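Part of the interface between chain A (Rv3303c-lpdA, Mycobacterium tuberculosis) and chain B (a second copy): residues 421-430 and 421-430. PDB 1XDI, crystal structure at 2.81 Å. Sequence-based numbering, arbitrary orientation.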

# COMPACT_ATOMS: atom_id res chain seq x y z
N PRO A 421 -7.71 -20.92 22.10
CA PRO A 421 -9.11 -21.36 21.98
C PRO A 421 -9.87 -20.85 20.77
O PRO A 421 -10.70 -21.58 20.22
CB PRO A 421 -9.74 -20.94 23.30
CG PRO A 421 -8.56 -20.79 24.24
CD PRO A 421 -7.51 -20.20 23.38
N ILE A 422 -9.59 -19.61 20.33
CA ILE A 422 -10.28 -19.09 19.15
C ILE A 422 -9.30 -18.77 18.04
O ILE A 422 -9.35 -17.73 17.43
CB ILE A 422 -11.10 -17.80 19.49
CG1 ILE A 422 -10.21 -16.81 20.22
CG2 ILE A 422 -12.37 -18.14 20.27
CD1 ILE A 422 -10.94 -15.55 20.54
N ALA A 423 -8.38 -19.67 17.77
CA ALA A 423 -7.39 -19.36 16.76
C ALA A 423 -8.04 -19.13 15.40
O ALA A 423 -7.60 -18.27 14.62
CB ALA A 423 -6.34 -20.46 16.67
N SER A 424 -9.11 -19.90 15.14
CA SER A 424 -9.81 -19.82 13.88
C SER A 424 -10.28 -18.39 13.57
O SER A 424 -10.47 -18.06 12.41
CB SER A 424 -10.97 -20.82 13.86
OG SER A 424 -11.94 -20.52 14.86
N GLU A 425 -10.46 -17.56 14.59
CA GLU A 425 -10.86 -16.17 14.42
C GLU A 425 -9.63 -15.24 14.37
O GLU A 425 -9.52 -14.43 13.46
CB GLU A 425 -11.74 -15.69 15.58
CG GLU A 425 -12.93 -16.60 15.94
CD GLU A 425 -14.02 -16.64 14.88
OE1 GLU A 425 -13.81 -15.98 13.85
OE2 GLU A 425 -15.06 -17.32 15.09
N LEU A 426 -8.72 -15.37 15.34
CA LEU A 426 -7.51 -14.54 15.41
C LEU A 426 -6.56 -14.72 14.22
O LEU A 426 -5.67 -13.88 14.02
CB LEU A 426 -6.68 -14.87 16.63
CG LEU A 426 -7.36 -15.11 17.93
CD1 LEU A 426 -6.46 -15.90 18.83
CD2 LEU A 426 -7.69 -13.78 18.53
N ILE A 427 -6.67 -15.80 13.46
CA ILE A 427 -5.75 -15.98 12.35
C ILE A 427 -6.02 -14.93 11.29
O ILE A 427 -5.09 -14.47 10.62
CB ILE A 427 -5.86 -17.41 11.73
CG1 ILE A 427 -4.66 -17.73 10.84
CG2 ILE A 427 -7.08 -17.52 10.91
CD1 ILE A 427 -3.36 -17.81 11.58
N LEU A 428 -7.30 -14.52 11.18
CA LEU A 428 -7.72 -13.56 10.15
C LEU A 428 -6.82 -12.35 9.97
O LEU A 428 -6.30 -12.12 8.87
CB LEU A 428 -9.17 -13.09 10.35
CG LEU A 428 -9.63 -12.18 9.19
CD1 LEU A 428 -9.34 -12.86 7.87
CD2 LEU A 428 -11.08 -11.84 9.30
N PRO A 429 -6.61 -11.56 11.03
CA PRO A 429 -5.74 -10.39 10.90
C PRO A 429 -4.43 -10.78 10.21
O PRO A 429 -4.00 -10.13 9.27
CB PRO A 429 -5.51 -9.99 12.32
CG PRO A 429 -6.80 -10.43 12.99
CD PRO A 429 -7.09 -11.74 12.40
N ILE A 430 -3.80 -11.86 10.66
CA ILE A 430 -2.54 -12.28 10.03
C ILE A 430 -2.74 -12.53 8.48
O ILE A 430 -2.00 -11.97 7.64
CB ILE A 430 -1.95 -13.51 10.80
CG1 ILE A 430 -1.74 -13.11 12.26
CG2 ILE A 430 -0.63 -13.99 10.17
CD1 ILE A 430 -1.62 -14.23 13.24
N PRO B 421 -19.98 -12.33 20.83
CA PRO B 421 -19.36 -12.75 22.09
C PRO B 421 -17.87 -12.42 22.21
O PRO B 421 -17.33 -12.25 23.35
CB PRO B 421 -19.63 -14.22 22.13
CG PRO B 421 -20.89 -14.31 21.44
CD PRO B 421 -20.70 -13.46 20.25
N ILE B 422 -17.18 -12.32 21.07
CA ILE B 422 -15.77 -11.97 21.15
C ILE B 422 -15.52 -10.75 20.27
O ILE B 422 -14.49 -10.68 19.59
CB ILE B 422 -14.84 -13.15 20.67
CG1 ILE B 422 -15.32 -13.70 19.33
CG2 ILE B 422 -14.78 -14.23 21.71
CD1 ILE B 422 -14.33 -14.64 18.70
N ALA B 423 -16.45 -9.81 20.27
CA ALA B 423 -16.25 -8.62 19.45
C ALA B 423 -14.88 -8.04 19.77
O ALA B 423 -14.21 -7.55 18.90
CB ALA B 423 -17.34 -7.60 19.69
N SER B 424 -14.41 -8.15 21.01
CA SER B 424 -13.09 -7.57 21.35
C SER B 424 -11.94 -8.08 20.47
O SER B 424 -10.99 -7.36 20.26
CB SER B 424 -12.74 -7.73 22.85
OG SER B 424 -12.56 -9.09 23.26
N GLU B 425 -12.05 -9.31 19.97
CA GLU B 425 -11.03 -9.92 19.06
C GLU B 425 -11.44 -9.69 17.58
O GLU B 425 -10.62 -9.25 16.77
CB GLU B 425 -10.90 -11.43 19.30
CG GLU B 425 -10.93 -11.83 20.74
CD GLU B 425 -9.65 -11.52 21.45
OE1 GLU B 425 -8.71 -11.07 20.76
OE2 GLU B 425 -9.57 -11.73 22.69
N LEU B 426 -12.70 -9.96 17.20
CA LEU B 426 -13.12 -9.72 15.82
C LEU B 426 -12.86 -8.32 15.30
O LEU B 426 -12.76 -8.11 14.10
CB LEU B 426 -14.60 -10.01 15.63
CG LEU B 426 -14.93 -11.48 15.92
CD1 LEU B 426 -16.47 -11.70 15.86
CD2 LEU B 426 -14.18 -12.33 14.94
N ILE B 427 -12.72 -7.34 16.18
CA ILE B 427 -12.51 -5.96 15.73
C ILE B 427 -11.11 -5.70 15.17
O ILE B 427 -11.00 -4.86 14.22
CB ILE B 427 -12.84 -4.93 16.85
CG1 ILE B 427 -13.09 -3.56 16.23
CG2 ILE B 427 -11.76 -4.89 17.92
CD1 ILE B 427 -14.42 -3.45 15.49
N LEU B 428 -10.09 -6.44 15.65
CA LEU B 428 -8.72 -6.20 15.21
C LEU B 428 -8.57 -6.03 13.72
O LEU B 428 -8.04 -5.01 13.27
CB LEU B 428 -7.74 -7.26 15.69
CG LEU B 428 -6.28 -6.97 15.27
CD1 LEU B 428 -5.90 -5.52 15.33
CD2 LEU B 428 -5.41 -7.72 16.18
N PRO B 429 -9.04 -7.02 12.93
CA PRO B 429 -9.00 -7.07 11.48
C PRO B 429 -9.56 -5.80 10.87
O PRO B 429 -8.97 -5.31 9.93
CB PRO B 429 -9.88 -8.27 11.15
CG PRO B 429 -9.60 -9.14 12.16
CD PRO B 429 -9.67 -8.24 13.42
N ILE B 430 -10.69 -5.29 11.37
CA ILE B 430 -11.26 -4.05 10.84
C ILE B 430 -10.34 -2.88 11.28
O ILE B 430 -10.09 -1.99 10.51
CB ILE B 430 -12.70 -3.81 11.36
CG1 ILE B 430 -13.61 -4.93 10.87
CG2 ILE B 430 -13.24 -2.44 10.87
CD1 ILE B 430 -14.76 -5.17 11.81

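How do the two backbones lie against each other? Each stretch enters a helix at residue 423, and the two helices run in nearly the same direction, with 21° between their axes and a closest approach of 8.3 Å. The spacing narrows along the way: the CA atoms of E425(A) and L426(B) are 7.0 Å apart, whereas those of P429(A) and P429(B) are 4.7 Å apart. Each helix is kinked here. A proline nitrogen carries no hydrogen, so P429(A) and P429(B) cannot donate to the preceding turn. L428(A) N also lacks a bond to the turn before and reaches E425(A) O, three residues back, at 3.2 Å; L428(B) N reaches E425(B) O at 3.1 Å.

What fills the place where the backbones come closest? The two proline rings meet there, P429(A) CG lying 3.2 Å from P429(B) CG, a tight apolar contact. The compact ring suits so narrow a gap, since it offers carbon surface without a long chain to accommodate. L428(A) and L428(B) add a looser margin: L428(A) CD2 is 4.2 Å from P429(B) CB, and P429(A) CG is 4.2 Å from L428(B) CG. Both prolines direct their CA-to-CB bonds toward the partner, and they contribute the largest buried areas of the contact, 57 Å² in chain A and 59 Å² in chain B.

What joins the stretches where the helices begin? I422(A) and I422(B) hold the N-cap positions; the carbonyl oxygen of I422(A) accepts from the backbone nitrogens of E425(A) and L426(A) in the first turn, and that of I422(B) from those of E425(B) and L426(B). In each, the CA-to-CB bond points toward the other stretch; with chi1 in p and chi2 in t, I422(A) CD1 lies 4.0 Å from I422(B) CD1. The same methyl groups pack on the aliphatic part of glutamate, with I422(A) CD1 3.7 Å from E425(B) CG and E425(A) CG 3.7 Å from I422(B) CD1.

Why can a glutamate sit buried in so apolar a contact? Its methylene groups serve as packing surface, while both carboxylate oxygens of E425(A) and of E425(B) are hydrogen-bonded elsewhere in the structure. Across the contact, E425(A) OE1 lies 3.8 Å from L426(B) CD2, and L426(A) CD2 approaches E425(B) OE1 to 3.7 Å; the CA-to-CB bonds of L426(A) and L426(B) point sideways, but the ends of their side chains come nearer. No hydrogen bond crosses between the stretches. The contact, made by the same five residues of each copy in near-symmetric pairs, buries 387 Å², both sides summed.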